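Long-range contact in Two-component response regulator yesN (Fusobacterium nucleatum, PDB 3LSG), which is a two-component response regulator that probably binds specific DNA sequences to control transcription, represented here by its C-terminal AraC-type helix-turn-helix domain: residues I10-Y15 and L53-E58. Sequence-based numbering, arbitrary orientation.
Sequences IIEESY and LQKRME
The ring of Y15 packs on K55 and R56 of helix 48-66, while its backbone carbonyl oxygen is held by R56. The arginine slides past the tyrosine in the opposite direction, its chain extended from CG to NE, and grips Y15 O side-on with two nitrogens. The NE bond is the shorter, 2.8 Å from R56 NE to Y15 O, and lies in the carbonyl plane. NH2 of R56 reaches Y15 O at 3.1 Å from above that plane, with a more bent N-H...O angle of 137°. Y15 O lies in the guanidinium plane for both bonds, so this double grip fixes the rotation of the group. Nearer the root of the arginine, R56 CG packs against the ring edge, 3.9 Å from Y15 CD1, whereas K55 CB lies over one face, 4.3 Å above the ring plane and offset toward its rim. The lysine then bends at chi2 and chi3 and crosses E12 at about a right angle, forming a salt bridge whose modelled K55 NZ to E12 OE1 distance, 2.5 Å, is unusually short. AraC-family DNA-binding domains have two helix-turn-helix subdomains joined by a long linker helix, a role helix 48-66 probably fills. The contact packs helix 2-14 of the N-terminal half on this linker, whose M57 packs on F86, F90 and Y93 of helix 83-94.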
loop_
_atom_site.group_PDB
_atom_site.type_symbol
_atom_site.label_atom_id
_atom_site.label_comp_id
_atom_site.label_asym_id
_atom_site.label_seq_id
_atom_site.Cartn_x
_atom_site.Cartn_y
_atom_site.Cartn_z
ATOM N N ILE A 10 17.285 4.098 7.548
ATOM C CA ILE A 10 16.922 3.241 6.434
ATOM C C ILE A 10 15.717 3.834 5.725
ATOM O O ILE A 10 15.685 3.925 4.498
ATOM C CB ILE A 10 16.578 1.809 6.915
ATOM C CG1 ILE A 10 17.797 1.140 7.545
ATOM C CG2 ILE A 10 16.084 0.941 5.763
ATOM C CD1 ILE A 10 17.442 -0.194 8.163
ATOM N N ILE A 11 14.717 4.235 6.498
ATOM C CA ILE A 11 13.515 4.792 5.898
ATOM C C ILE A 11 13.805 6.115 5.169
ATOM O O ILE A 11 13.270 6.365 4.095
ATOM C CB ILE A 11 12.396 4.974 6.941
ATOM C CG1 ILE A 11 12.021 3.615 7.539
ATOM C CG2 ILE A 11 11.188 5.651 6.301
ATOM C CD1 ILE A 11 11.195 3.699 8.810
ATOM N N GLU A 12 14.677 6.942 5.735
ATOM C CA GLU A 12 15.015 8.210 5.096
ATOM C C GLU A 12 15.679 7.988 3.736
ATOM O O GLU A 12 15.454 8.735 2.770
ATOM C CB GLU A 12 15.915 9.041 6.005
ATOM C CG GLU A 12 16.482 10.280 5.335
ATOM C CD GLU A 12 15.408 11.212 4.786
ATOM O OE1 GLU A 12 14.305 11.269 5.369
ATOM O OE2 GLU A 12 15.675 11.902 3.777
ATOM N N GLU A 13 16.492 6.942 3.669
ATOM C CA GLU A 13 17.220 6.597 2.464
ATOM C C GLU A 13 16.299 5.919 1.459
ATOM O O GLU A 13 16.495 6.032 0.251
ATOM C CB GLU A 13 18.376 5.658 2.833
ATOM C CG GLU A 13 19.570 5.730 1.906
ATOM C CD GLU A 13 19.512 4.695 0.804
ATOM O OE1 GLU A 13 19.425 3.489 1.128
ATOM O OE2 GLU A 13 19.565 5.085 -0.382
ATOM N N SER A 14 15.273 5.237 1.958
ATOM C CA SER A 14 14.526 4.306 1.119
ATOM C C SER A 14 13.127 4.737 0.710
ATOM O O SER A 14 12.525 4.120 -0.183
ATOM C CB SER A 14 14.436 2.926 1.804
ATOM O OG SER A 14 15.718 2.416 2.127
ATOM N N TYR A 15 12.580 5.769 1.347
ATOM C CA TYR A 15 11.152 6.055 1.146
ATOM C C TYR A 15 10.814 6.472 -0.282
ATOM O O TYR A 15 9.675 6.333 -0.711
ATOM C CB TYR A 15 10.623 7.078 2.162
ATOM C CG TYR A 15 11.060 8.503 1.901
ATOM C CD1 TYR A 15 10.266 9.362 1.145
ATOM C CD2 TYR A 15 12.248 9.001 2.433
ATOM C CE1 TYR A 15 10.648 10.670 0.909
ATOM C CE2 TYR A 15 12.643 10.316 2.199
ATOM C CZ TYR A 15 11.837 11.141 1.433
ATOM O OH TYR A 15 12.211 12.440 1.191
ATOM N N LEU A 53 4.132 6.438 4.990
ATOM C CA LEU A 53 3.229 7.350 4.303
ATOM C C LEU A 53 3.519 8.805 4.697
ATOM O O LEU A 53 3.637 9.677 3.845
ATOM C CB LEU A 53 1.773 6.977 4.591
ATOM C CG LEU A 53 0.766 7.955 3.977
ATOM C CD1 LEU A 53 0.907 7.937 2.447
ATOM C CD2 LEU A 53 -0.656 7.604 4.388
ATOM N N GLN A 54 3.687 9.054 5.990
ATOM C CA GLN A 54 3.974 10.417 6.444
ATOM C C GLN A 54 5.255 11.001 5.841
ATOM O O GLN A 54 5.279 12.154 5.443
ATOM C CB GLN A 54 4.057 10.483 7.965
ATOM C CG GLN A 54 4.564 11.805 8.472
ATOM C CD GLN A 54 4.521 11.886 9.976
ATOM O OE1 GLN A 54 4.322 10.877 10.649
ATOM N NE2 GLN A 54 4.691 13.090 10.513
ATOM N N LYS A 55 6.323 10.211 5.774
ATOM C CA LYS A 55 7.552 10.704 5.155
ATOM C C LYS A 55 7.330 11.096 3.688
ATOM O O LYS A 55 7.831 12.119 3.220
ATOM C CB LYS A 55 8.675 9.673 5.283
ATOM C CG LYS A 55 9.071 9.412 6.726
ATOM C CD LYS A 55 10.100 10.418 7.211
ATOM C CE LYS A 55 11.414 10.206 6.466
ATOM N NZ LYS A 55 12.578 10.807 7.173
ATOM N N ARG A 56 6.587 10.272 2.967
ATOM C CA ARG A 56 6.285 10.541 1.569
ATOM C C ARG A 56 5.384 11.771 1.358
ATOM O O ARG A 56 5.620 12.555 0.440
ATOM C CB ARG A 56 5.664 9.300 0.924
ATOM C CG ARG A 56 6.615 8.098 0.948
ATOM C CD ARG A 56 5.972 6.832 0.400
ATOM N NE ARG A 56 7.003 5.913 -0.096
ATOM C CZ ARG A 56 6.797 4.624 -0.341
ATOM N NH1 ARG A 56 5.601 4.081 -0.131
ATOM N NH2 ARG A 56 7.788 3.882 -0.799
HETATM N N MSE A 57 4.367 11.931 2.200
HETATM C CA MSE A 57 3.479 13.091 2.114
HETATM C C MSE A 57 4.211 14.396 2.449
HETATM O O MSE A 57 3.998 15.435 1.816
HETATM C CB MSE A 57 2.272 12.922 3.052
HETATM C CG MSE A 57 1.306 11.795 2.664
HETATM SE SE MSE A 57 0.625 11.901 0.829
HETATM C CE MSE A 57 1.999 10.957 -0.182
ATOM N N GLU A 58 5.071 14.347 3.461
ATOM C CA GLU A 58 5.835 15.524 3.821
ATOM C C GLU A 58 6.760 15.944 2.682
ATOM O O GLU A 58 6.880 17.129 2.395
ATOM C CB GLU A 58 6.579 15.313 5.145
ATOM C CG GLU A 58 5.602 15.277 6.332
ATOM C CD GLU A 58 6.220 14.855 7.665
ATOM O OE1 GLU A 58 7.362 14.342 7.696
ATOM O OE2 GLU A 58 5.534 15.029 8.696
#